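PDB 2VTW: fiber protein 2 from Fowl adenovirus 1, which forms the short-fibre spikes of the virus, its trimeric C-terminal head probably attaching the virion to a host-cell receptor. Local coordinates for residues T1-A5 against A201-V205; F79-P85 against T163-I167; E104-N108 against M151-P155; I167-F171 against I189-H194. One frame throughout, in Å; residues are numbered along the deposited sequence.

Contact 1: T1-A5 against A201-V205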
loop_
_atom_site.group_PDB
_atom_site.type_symbol
_atom_site.label_atom_id
_atom_site.label_comp_id
_atom_site.label_asym_id
_atom_site.label_seq_id
_atom_site.Cartn_x
_atom_site.Cartn_y
_atom_site.Cartn_z
ATOM N N THR A 1 16.118 22.765 -7.996
ATOM C CA THR A 1 15.935 21.324 -8.117
ATOM C C THR A 1 14.565 20.897 -7.600
ATOM O O THR A 1 14.156 21.204 -6.468
ATOM C CB THR A 1 17.044 20.574 -7.356
ATOM O OG1 THR A 1 18.322 20.918 -7.905
ATOM C CG2 THR A 1 16.946 19.077 -7.611
ATOM N N SER A 2 14.189 20.198 -8.408
ATOM C CA SER A 2 12.911 19.514 -8.169
ATOM C C SER A 2 12.912 18.692 -6.880
ATOM O O SER A 2 13.865 17.961 -6.581
ATOM C CB SER A 2 12.527 18.583 -9.341
ATOM O OG SER A 2 11.135 18.265 -9.279
ATOM N N SER A 3 11.820 18.806 -6.132
ATOM C CA SER A 3 11.591 17.921 -4.998
ATOM C C SER A 3 10.935 16.618 -5.442
ATOM O O SER A 3 10.667 15.750 -4.612
ATOM C CB SER A 3 10.759 18.637 -3.956
ATOM O OG SER A 3 9.629 19.254 -4.545
ATOM N N VAL A 4 10.693 16.465 -6.747
ATOM C CA VAL A 4 10.150 15.220 -7.311
ATOM C C VAL A 4 10.995 14.749 -8.507
ATOM O O VAL A 4 11.350 15.560 -9.362
ATOM C CB VAL A 4 8.679 15.416 -7.761
ATOM C CG1 VAL A 4 8.114 14.080 -8.254
ATOM C CG2 VAL A 4 7.830 15.987 -6.623
ATOM N N ALA A 5 11.342 13.463 -8.546
ATOM C CA ALA A 5 12.107 12.853 -9.633
ATOM C C ALA A 5 11.569 11.446 -9.929
ATOM O O ALA A 5 10.984 10.824 -9.056
ATOM C CB ALA A 5 13.591 12.775 -9.290
ATOM N N ALA A 201 16.330 13.551 -0.491
ATOM C CA ALA A 201 15.487 14.193 -1.490
ATOM C C ALA A 201 16.243 14.185 -2.840
ATOM O O ALA A 201 17.441 13.899 -2.878
ATOM C CB ALA A 201 15.095 15.627 -1.058
ATOM N N PRO A 202 15.539 14.402 -3.957
ATOM C CA PRO A 202 16.248 14.320 -5.250
ATOM C C PRO A 202 17.423 15.329 -5.408
ATOM O O PRO A 202 17.276 16.480 -5.030
ATOM C CB PRO A 202 15.146 14.624 -6.267
ATOM C CG PRO A 202 13.861 14.205 -5.532
ATOM C CD PRO A 202 14.106 14.660 -4.137
ATOM N N VAL A 203 18.556 14.850 -5.933
ATOM C CA VAL A 203 19.747 15.687 -6.221
ATOM C C VAL A 203 20.193 15.531 -7.673
ATOM O O VAL A 203 20.204 14.411 -8.213
ATOM C CB VAL A 203 20.965 15.313 -5.346
ATOM C CG1 VAL A 203 20.829 15.920 -3.988
ATOM C CG2 VAL A 203 21.137 13.791 -5.267
ATOM N N THR A 204 20.574 16.651 -8.287
ATOM C CA THR A 204 21.161 16.647 -9.638
ATOM C C THR A 204 22.584 16.107 -9.635
ATOM O O THR A 204 23.265 16.122 -8.603
ATOM C CB THR A 204 21.211 18.033 -10.221
ATOM O OG1 THR A 204 21.832 18.909 -9.275
ATOM C CG2 THR A 204 19.816 18.524 -10.532
ATOM N N VAL A 205 23.016 15.617 -10.800
ATOM C CA VAL A 205 24.388 15.144 -10.989
ATOM C C VAL A 205 25.338 16.343 -10.989
ATOM O O VAL A 205 24.941 17.463 -11.378
ATOM C CB VAL A 205 24.575 14.373 -12.322
ATOM C CG1 VAL A 205 23.761 13.076 -12.327
ATOM C CG2 VAL A 205 24.193 15.263 -13.512
ATOM O OXT VAL A 205 26.510 16.202 -10.588
HETATM O O HOH W 1 20.538 19.105 -6.526
HETATM O O HOH W 2 15.263 18.102 -4.084
#

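Contact 2: F79-P85 against T163-I167. With SO4 (sulfate ion), chain G.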
loop_
_atom_site.group_PDB
_atom_site.type_symbol
_atom_site.label_atom_id
_atom_site.label_comp_id
_atom_site.label_asym_id
_atom_site.label_seq_id
_atom_site.Cartn_x
_atom_site.Cartn_y
_atom_site.Cartn_z
ATOM N N PHE A 79 22.335 1.380 -7.888
ATOM C CA PHE A 79 23.789 1.306 -8.143
ATOM C C PHE A 79 23.995 0.331 -9.305
ATOM O O PHE A 79 24.344 -0.846 -9.106
ATOM C CB PHE A 79 24.537 0.790 -6.911
ATOM C CG PHE A 79 24.317 1.613 -5.657
ATOM C CD1 PHE A 79 24.947 2.838 -5.491
ATOM C CD2 PHE A 79 23.477 1.153 -4.646
ATOM C CE1 PHE A 79 24.764 3.580 -4.336
ATOM C CE2 PHE A 79 23.289 1.884 -3.494
ATOM C CZ PHE A 79 23.930 3.098 -3.331
ATOM N N LEU A 80 23.728 0.818 -10.507
ATOM C CA LEU A 80 23.580 -0.053 -11.658
ATOM C C LEU A 80 24.891 -0.655 -12.120
ATOM O O LEU A 80 24.857 -1.638 -12.847
ATOM C CB LEU A 80 22.906 0.677 -12.823
ATOM C CG LEU A 80 21.476 1.182 -12.562
ATOM C CD1 LEU A 80 20.845 1.780 -13.801
ATOM C CD2 LEU A 80 20.619 0.040 -11.998
ATOM N N THR A 81 26.033 -0.096 -11.695
ATOM C CA THR A 81 27.335 -0.738 -11.958
ATOM C C THR A 81 27.971 -1.353 -10.711
ATOM O O THR A 81 28.401 -2.508 -10.754
ATOM C CB THR A 81 28.312 0.232 -12.703
ATOM O OG1 THR A 81 28.336 1.503 -12.038
ATOM C CG2 THR A 81 27.838 0.462 -14.118
ATOM N N GLN A 82 27.973 -0.634 -9.588
ATOM C CA GLN A 82 28.634 -1.127 -8.364
ATOM C C GLN A 82 27.912 -2.255 -7.615
ATOM O O GLN A 82 28.561 -3.077 -6.955
ATOM C CB GLN A 82 28.866 0.017 -7.361
ATOM C CG GLN A 82 29.623 1.242 -7.862
ATOM C CD GLN A 82 29.797 2.282 -6.760
ATOM O OE1 GLN A 82 30.458 2.023 -5.749
ATOM N NE2 GLN A 82 29.191 3.450 -6.935
ATOM N N CYS A 83 26.577 -2.283 -7.660
ATOM C CA CYS A 83 25.822 -3.326 -6.923
ATOM C C CYS A 83 24.409 -3.524 -7.515
ATOM O O CYS A 83 23.479 -2.790 -7.200
ATOM C CB CYS A 83 25.769 -2.972 -5.432
ATOM S SG CYS A 83 25.211 -4.299 -4.413
ATOM N N ASN A 84 24.287 -4.522 -8.387
ATOM C CA ASN A 84 23.131 -4.718 -9.253
ATOM C C ASN A 84 22.919 -6.214 -9.538
ATOM O O ASN A 84 22.993 -6.643 -10.675
ATOM C CB ASN A 84 23.347 -3.952 -10.553
ATOM C CG ASN A 84 22.072 -3.770 -11.354
ATOM O OD1 ASN A 84 20.982 -4.228 -10.948
ATOM N ND2 ASN A 84 22.181 -3.063 -12.479
ATOM N N PRO A 85 22.630 -7.007 -8.497
ATOM C CA PRO A 85 22.554 -8.474 -8.597
ATOM C C PRO A 85 21.606 -9.020 -9.674
ATOM O O PRO A 85 21.852 -10.114 -10.193
ATOM C CB PRO A 85 22.054 -8.899 -7.215
ATOM C CG PRO A 85 22.284 -7.747 -6.319
ATOM C CD PRO A 85 22.349 -6.526 -7.130
ATOM N N THR A 163 28.993 -2.165 1.769
ATOM C CA THR A 163 27.574 -2.498 1.815
ATOM C C THR A 163 26.820 -1.405 1.056
ATOM O O THR A 163 27.134 -0.233 1.171
ATOM C CB THR A 163 27.196 -2.662 3.307
ATOM O OG1 THR A 163 26.770 -4.003 3.587
ATOM C CG2 THR A 163 26.286 -1.627 3.768
ATOM N N TYR A 164 25.893 -1.816 0.187
ATOM C CA TYR A 164 24.976 -0.912 -0.506
ATOM C C TYR A 164 23.509 -1.305 -0.171
ATOM O O TYR A 164 23.159 -2.489 -0.095
ATOM C CB TYR A 164 25.137 -1.022 -2.030
ATOM C CG TYR A 164 26.513 -0.708 -2.561
ATOM C CD1 TYR A 164 26.758 0.467 -3.263
ATOM C CD2 TYR A 164 27.562 -1.616 -2.398
ATOM C CE1 TYR A 164 28.036 0.755 -3.778
ATOM C CE2 TYR A 164 28.851 -1.340 -2.905
ATOM C CZ TYR A 164 29.079 -0.150 -3.588
ATOM O OH TYR A 164 30.342 0.135 -4.095
ATOM N N ASN A 165 22.657 -0.298 -0.010
ATOM C CA ASN A 165 21.238 -0.530 0.319
ATOM C C ASN A 165 20.379 -0.633 -0.947
ATOM O O ASN A 165 20.272 0.308 -1.725
ATOM C CB ASN A 165 20.719 0.554 1.246
ATOM C CG ASN A 165 21.437 0.580 2.592
ATOM O OD1 ASN A 165 21.751 -0.451 3.203
ATOM N ND2 ASN A 165 21.711 1.773 3.052
ATOM N N LEU A 166 19.815 -1.822 -1.143
ATOM C CA LEU A 166 18.920 -2.154 -2.250
ATOM C C LEU A 166 17.571 -2.654 -1.696
ATOM O O LEU A 166 17.479 -2.956 -0.508
ATOM C CB LEU A 166 19.537 -3.259 -3.116
ATOM C CG LEU A 166 20.613 -2.858 -4.165
ATOM C CD1 LEU A 166 21.879 -2.293 -3.500
ATOM C CD2 LEU A 166 20.919 -4.072 -5.051
ATOM N N ILE A 167 16.566 -2.770 -2.574
ATOM C CA ILE A 167 15.274 -3.386 -2.229
ATOM C C ILE A 167 15.163 -4.826 -2.771
ATOM O O ILE A 167 15.200 -5.026 -3.964
ATOM C CB ILE A 167 14.045 -2.548 -2.764
ATOM C CG1 ILE A 167 14.256 -1.045 -2.550
ATOM C CG2 ILE A 167 12.720 -3.075 -2.092
ATOM C CD1 ILE A 167 13.362 -0.131 -3.363
HETATM S S SO4 G . 26.853 3.303 -9.714
HETATM O O1 SO4 G . 26.468 3.907 -8.453
HETATM O O2 SO4 G . 28.212 3.726 -9.995
HETATM O O3 SO4 G . 26.830 1.853 -9.659
HETATM O O4 SO4 G . 26.016 3.866 -10.750
#

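Contact 3: E104-N108 against M151-P155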
loop_
_atom_site.group_PDB
_atom_site.type_symbol
_atom_site.label_atom_id
_atom_site.label_comp_id
_atom_site.label_asym_id
_atom_site.label_seq_id
_atom_site.Cartn_x
_atom_site.Cartn_y
_atom_site.Cartn_z
ATOM N N GLU A 104 18.143 5.744 -4.261
ATOM C CA GLU A 104 18.695 4.906 -3.233
ATOM C C GLU A 104 17.751 4.937 -2.038
ATOM O O GLU A 104 17.409 6.009 -1.551
ATOM C CB GLU A 104 20.053 5.423 -2.787
ATOM C CG GLU A 104 20.771 4.518 -1.799
ATOM C CD GLU A 104 22.032 5.166 -1.190
ATOM O OE1 GLU A 104 22.494 6.217 -1.716
ATOM O OE2 GLU A 104 22.553 4.581 -0.208
ATOM N N PRO A 105 17.352 3.753 -1.558
ATOM C CA PRO A 105 16.537 3.711 -0.344
ATOM C C PRO A 105 17.374 3.993 0.900
ATOM O O PRO A 105 18.572 3.658 0.940
ATOM C CB PRO A 105 16.038 2.281 -0.337
ATOM C CG PRO A 105 17.163 1.507 -1.026
ATOM C CD PRO A 105 17.615 2.412 -2.104
ATOM N N ALA A 106 16.762 4.613 1.906
ATOM C CA ALA A 106 17.444 4.851 3.173
ATOM C C ALA A 106 17.867 3.556 3.821
ATOM O O ALA A 106 17.289 2.499 3.582
ATOM C CB ALA A 106 16.551 5.709 4.140
ATOM N N ARG A 107 18.901 3.624 4.646
ATOM C CA ARG A 107 19.339 2.493 5.447
ATOM C C ARG A 107 18.115 2.026 6.208
ATOM O O ARG A 107 17.377 2.853 6.716
ATOM C CB ARG A 107 20.414 2.954 6.451
ATOM C CG ARG A 107 21.185 1.853 7.221
ATOM C CD ARG A 107 21.876 2.420 8.538
ATOM N NE ARG A 107 21.187 1.941 9.767
ATOM C CZ ARG A 107 20.763 2.693 10.786
ATOM N NH1 ARG A 107 20.950 4.005 10.821
ATOM N NH2 ARG A 107 20.156 2.119 11.809
ATOM N N ASN A 108 17.941 0.721 6.283
ATOM C CA ASN A 108 16.843 0.095 7.005
ATOM C C ASN A 108 17.217 -0.110 8.486
ATOM O O ASN A 108 18.012 -0.994 8.824
ATOM C CB ASN A 108 16.493 -1.230 6.324
ATOM C CG ASN A 108 15.246 -1.866 6.893
ATOM O OD1 ASN A 108 14.640 -1.333 7.832
ATOM N ND2 ASN A 108 14.840 -2.992 6.321
ATOM N N MET A 151 8.719 -7.370 0.752
ATOM C CA MET A 151 9.567 -6.279 0.298
ATOM C C MET A 151 10.432 -5.753 1.467
ATOM O O MET A 151 9.908 -5.389 2.532
ATOM C CB MET A 151 8.722 -5.191 -0.326
ATOM C CG MET A 151 7.780 -5.697 -1.438
ATOM S SD MET A 151 6.436 -4.548 -1.721
ATOM C CE MET A 151 5.213 -5.632 -2.424
ATOM N N GLN A 152 11.758 -5.753 1.257
ATOM C CA GLN A 152 12.713 -5.513 2.318
ATOM C C GLN A 152 13.921 -4.736 1.788
ATOM O O GLN A 152 14.701 -5.246 0.967
ATOM C CB GLN A 152 13.161 -6.832 2.931
ATOM C CG GLN A 152 14.135 -6.715 4.127
ATOM C CD GLN A 152 14.850 -8.025 4.371
ATOM O OE1 GLN A 152 14.271 -8.981 4.886
ATOM N NE2 GLN A 152 16.115 -8.092 3.968
ATOM N N VAL A 153 14.065 -3.492 2.238
ATOM C CA VAL A 153 15.316 -2.760 1.994
ATOM C C VAL A 153 16.431 -3.471 2.787
ATOM O O VAL A 153 16.297 -3.737 3.982
ATOM C CB VAL A 153 15.203 -1.312 2.397
ATOM C CG1 VAL A 153 16.578 -0.629 2.381
ATOM C CG2 VAL A 153 14.233 -0.605 1.476
ATOM N N THR A 154 17.519 -3.792 2.103
ATOM C CA THR A 154 18.525 -4.718 2.621
ATOM C C THR A 154 19.929 -4.203 2.297
ATOM O O THR A 154 20.164 -3.726 1.190
ATOM C CB THR A 154 18.390 -6.107 1.924
ATOM O OG1 THR A 154 17.025 -6.574 1.994
ATOM C CG2 THR A 154 19.308 -7.092 2.552
ATOM N N PRO A 155 20.856 -4.278 3.255
ATOM C CA PRO A 155 22.275 -3.972 2.942
ATOM C C PRO A 155 22.946 -5.112 2.173
ATOM O O PRO A 155 22.916 -6.235 2.633
ATOM C CB PRO A 155 22.930 -3.814 4.318
ATOM C CG PRO A 155 22.008 -4.416 5.286
ATOM C CD PRO A 155 20.656 -4.630 4.659
#

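Contact 4: I167-F171 against I189-H194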
loop_
_atom_site.group_PDB
_atom_site.type_symbol
_atom_site.label_atom_id
_atom_site.label_comp_id
_atom_site.label_asym_id
_atom_site.label_seq_id
_atom_site.Cartn_x
_atom_site.Cartn_y
_atom_site.Cartn_z
ATOM N N ILE A 167 16.566 -2.770 -2.574
ATOM C CA ILE A 167 15.274 -3.386 -2.229
ATOM C C ILE A 167 15.163 -4.826 -2.771
ATOM O O ILE A 167 15.200 -5.026 -3.964
ATOM C CB ILE A 167 14.045 -2.548 -2.764
ATOM C CG1 ILE A 167 14.256 -1.045 -2.550
ATOM C CG2 ILE A 167 12.720 -3.075 -2.092
ATOM C CD1 ILE A 167 13.362 -0.131 -3.363
ATOM N N ALA A 168 15.017 -5.803 -1.883
ATOM C CA ALA A 168 14.742 -7.184 -2.259
ATOM C C ALA A 168 13.219 -7.410 -2.309
ATOM O O ALA A 168 12.505 -7.065 -1.354
ATOM C CB ALA A 168 15.384 -8.155 -1.282
ATOM N N PHE A 169 12.746 -7.943 -3.437
ATOM C CA PHE A 169 11.354 -8.368 -3.629
ATOM C C PHE A 169 11.368 -9.870 -3.758
ATOM O O PHE A 169 11.923 -10.380 -4.723
ATOM C CB PHE A 169 10.773 -7.812 -4.918
ATOM C CG PHE A 169 10.517 -6.335 -4.913
ATOM C CD1 PHE A 169 9.234 -5.844 -4.854
ATOM C CD2 PHE A 169 11.560 -5.436 -5.040
ATOM C CE1 PHE A 169 8.985 -4.492 -4.880
ATOM C CE2 PHE A 169 11.317 -4.053 -5.060
ATOM C CZ PHE A 169 10.045 -3.579 -4.973
ATOM N N THR A 170 10.800 -10.593 -2.800
ATOM C CA THR A 170 10.699 -12.047 -2.924
ATOM C C THR A 170 9.253 -12.438 -3.212
ATOM O O THR A 170 8.342 -12.169 -2.408
ATOM C CB THR A 170 11.297 -12.819 -1.741
ATOM O OG1 THR A 170 12.691 -12.490 -1.582
ATOM C CG2 THR A 170 11.185 -14.325 -1.962
ATOM N N PHE A 171 9.071 -13.056 -4.376
ATOM C CA PHE A 171 7.772 -13.497 -4.878
ATOM C C PHE A 171 7.521 -14.893 -4.376
ATOM O O PHE A 171 8.292 -15.798 -4.662
ATOM C CB PHE A 171 7.763 -13.447 -6.400
ATOM C CG PHE A 171 7.911 -12.053 -6.946
ATOM C CD1 PHE A 171 6.823 -11.379 -7.456
ATOM C CD2 PHE A 171 9.144 -11.408 -6.945
ATOM C CE1 PHE A 171 6.939 -10.081 -7.946
ATOM C CE2 PHE A 171 9.278 -10.102 -7.435
ATOM C CZ PHE A 171 8.192 -9.443 -7.942
ATOM N N ILE A 189 3.055 -10.526 -13.372
ATOM C CA ILE A 189 2.622 -10.047 -12.063
ATOM C C ILE A 189 2.874 -8.570 -11.972
ATOM O O ILE A 189 3.898 -8.078 -12.452
ATOM C CB ILE A 189 3.362 -10.769 -10.917
ATOM C CG1 ILE A 189 2.900 -10.259 -9.542
ATOM C CG2 ILE A 189 4.853 -10.570 -11.056
ATOM C CD1 ILE A 189 3.309 -11.138 -8.386
ATOM N N GLY A 190 1.916 -7.873 -11.359
ATOM C CA GLY A 190 2.048 -6.460 -11.028
ATOM C C GLY A 190 0.790 -5.670 -11.303
ATOM O O GLY A 190 -0.222 -6.234 -11.736
ATOM N N PRO A 191 0.850 -4.347 -11.083
ATOM C CA PRO A 191 2.028 -3.638 -10.544
ATOM C C PRO A 191 2.228 -3.918 -9.057
ATOM O O PRO A 191 1.266 -3.886 -8.283
ATOM C CB PRO A 191 1.705 -2.161 -10.784
ATOM C CG PRO A 191 0.216 -2.093 -10.892
ATOM C CD PRO A 191 -0.271 -3.444 -11.351
ATOM N N VAL A 192 3.454 -4.272 -8.683
ATOM C CA VAL A 192 3.809 -4.469 -7.289
ATOM C C VAL A 192 4.349 -3.140 -6.803
ATOM O O VAL A 192 5.378 -2.690 -7.319
ATOM C CB VAL A 192 4.858 -5.547 -7.147
ATOM C CG1 VAL A 192 5.287 -5.696 -5.677
ATOM C CG2 VAL A 192 4.335 -6.883 -7.726
ATOM N N VAL A 193 3.662 -2.490 -5.852
ATOM C CA VAL A 193 4.034 -1.134 -5.460
ATOM C C VAL A 193 4.576 -1.176 -4.045
ATOM O O VAL A 193 3.963 -1.767 -3.137
ATOM C CB VAL A 193 2.905 -0.090 -5.634
ATOM C CG1 VAL A 193 3.362 1.273 -5.225
ATOM C CG2 VAL A 193 2.383 -0.040 -7.082
ATOM N N HIS A 194 5.773 -0.606 -3.883
ATOM C CA HIS A 194 6.470 -0.542 -2.604
ATOM C C HIS A 194 6.738 0.896 -2.277
ATOM O O HIS A 194 7.114 1.652 -3.157
ATOM C CB HIS A 194 7.807 -1.267 -2.704
ATOM C CG HIS A 194 8.581 -1.266 -1.432
ATOM N ND1 HIS A 194 9.781 -0.609 -1.301
ATOM C CD2 HIS A 194 8.304 -1.797 -0.216
ATOM C CE1 HIS A 194 10.236 -0.777 -0.075
ATOM N NE2 HIS A 194 9.358 -1.489 0.606
#

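Contact 1: T1-A5 against A201-V205
P202 presses its ring against the chain at S2, S3 and A5. Its CB lies 3.6 Å from the carbonyl oxygen S2 O, its CD meets S3 O, also at 3.6 Å, and the same CB touches the methyl A5 CB at 3.9 Å. Proline suits this place: the ring gives a compact apolar surface for the methyl and brings no N-H that would need a partner. Nearer the chain ends the contact passes to the threonines. With T1 OG1 beside the backbone N (chi1 -60°), T1 CG2 falls anti to that N and comes to 3.7 Å from P202 O, while T1 OG1 passes the methyl T204 CG2. No direct hydrogen bond joins the segments; water does the bridging. One molecule donates to S2 O at 2.9 Å and to P202 O at 2.8 Å; another accepts from T204 N at 3.0 Å and also bonds T1 OG1. Both termini of this head-domain fragment thus lie side by side, where strand 4-23 of the beta-sandwich begins. The shaft precedes the head in the whole fibre, so this is probably the side that faces it. S2 OG donates to V4 O at 2.7 Å, on a lone pair in the carbonyl plane, tying the loop to the start of the strand. Further out, backbone bonds from S3 to M41 and from A5 to N39 fix that start, and V203 and V205 are tied to S99 and N97. V4 turns its side chain from the tail, packing on T40 of the second subunit and on V4 of the third.

Contact 2: F79-P85 against T163-I167
One face of the F79 ring is occupied by Y164, whose CD1 stands 3.5 Å above the centre of that ring; at the edge of F79, in plane, lies sulfate O1. The rings form an edge-to-face pair, Y164 giving the edge, with centroids 4.8 Å apart and planes at 70°. One face of Y164 receives C83 CB in a CH-pi contact, 4.0 Å from the ring centroid, with C83 SG oblique to the same ring, and Q82 OE1 lies in plane at its edge, amide and ring planes 88° apart. Loop 79-85 of the head domain is thus laid against strand 163-173. Tyrosine adds a polar end to the aromatic contact: its OH donates to Q82 OE1 at 2.5 Å, from above the carbonyl plane, and also bonds N160. With CG beside the backbone N (chi1 -54°) and the chain extended beyond it, Q82 carries its amide between Y164 OH and the sulfate; NE2 bonds sulfate O1 at 3.2 Å and, weakly, O2. Sulfate O3 takes N-H bonds from T81 and Q82. L166 packs on W75, its CD1 near C83 SG, and meets P85 tip to tip, L166 CD2 3.5 Å from P85 CD.

Contact 3: E104-N108 against M151-P155
V153 is the residue on which the loop 104-108 closes, and both its methyls border the P105 ring. CG2 meets P105 CB at 3.9 Å, while CG1, anti to the backbone N (chi1 170°), in addition reaches A106 O at 3.4 Å and lies 4.0 Å from N108 CB. Valine fits here because its branched end spans the proline and the loop backbone. The polar part is equally close. N108 ND2 donates to V153 O at 2.9 Å, nearly straight at 167°, in the carbonyl plane and on a lone pair. Asparagine's short side chain, with CG anti to the backbone N, brings ND2 onto V153 O with the acceptor in the amide plane, and its OD1 makes a weak bond to I110 N. The looser side is that of the A106 and R107 side chains, which turn away from the strand; exposed R107 packs on N165 and on I12 of the third subunit, and N108 packs on Y49 of that subunit. Q152 and T154 occupy the other face of their strand. T154 OG1 donates to Q152 O at 2.9 Å and receives Q152 NE2 at 2.7 Å, so the hydroxyl links a backbone and a side chain of the same residue. Within the sandwich, strand 147-157 pairs with strand 163-173 through Q152 to A168 and T154 to L166. On its other side M151 bonds to V130, and V153 O turns there to N108 instead. P105 and V153 both pack on C196 of strand 185-197, which also holds the loop by a backbone bond from A106 to P197.

Contact 4: I167-F171 against I189-H194
Against the ring nitrogen H194 ND1 lie two carbons of I167, CG2 at 3.9 Å and CD1 at 4.2 Å, in a contact that no hydrogen bond crosses. This is the interior of the beta-sandwich: the segments of strands 163-173 and 185-197 belong to facing layers, their axes 10.5 Å apart at closest approach and their directions at 138°. At that separation the backbones cannot pair, and large side chains must bridge the gap. I167, F169 and F171, alternate residues of one strand, all point inward, whereas A168 and T170 face the other way, where T170 OG1 is bonded to T73 OG1 and S126 N. H194 holds CG anti to its backbone N (chi1 -179°), which carries the imidazole across to I167. F169 CZ reaches H194 CB at 3.9 Å, the two rings lying obliquely with planes at 74°. Near its own plane F169 has V192 CG1 at its edge, 4.0 Å from CE1. The valine's other methyl, CG2, approaches F171 CE1 at 4.1 Å, so one branched residue serves two rings. On the opposing strand I189, V192 and H194 point inward, so strict alternation fails between the first two. G190 and the cis peptide before P191 lie in that interval. At the positive phi of G190 a side chain would collide with the carbonyl oxygen of I189, so glycine is required. M151 packs beside F169, V192 and H194, while V193 and P191 pack on T195 and P197 of the second subunit. F171 stacks on F72 and receives, in plane at its edge, the I189 methyl CD1, 3.6 Å from F171 CD1.

Overall arrangement
Contacts 2, 3 and 4 form one continuous region, while contact 1 stands apart at the chain ends and encloses the others along the sequence. Contacts 2 and 3, with centres 11 Å apart, touch: T154 N and L166 O are 2.7 Å apart, a probable hydrogen bond between neighbouring strands, and F79 packs on E104. Contact 4 continues along strand 163-173 from contact 2, sharing I167. Contacts 3 and 4, centres about 14 Å apart, are joined by Q152 O and A168 N, 2.9 Å apart, a probable hydrogen bond. Contact 1 lies about 24 Å from contact 4, centre to centre, yet both meet the second subunit. The sulfate of contact 2 probably comes from the crystallisation liquor.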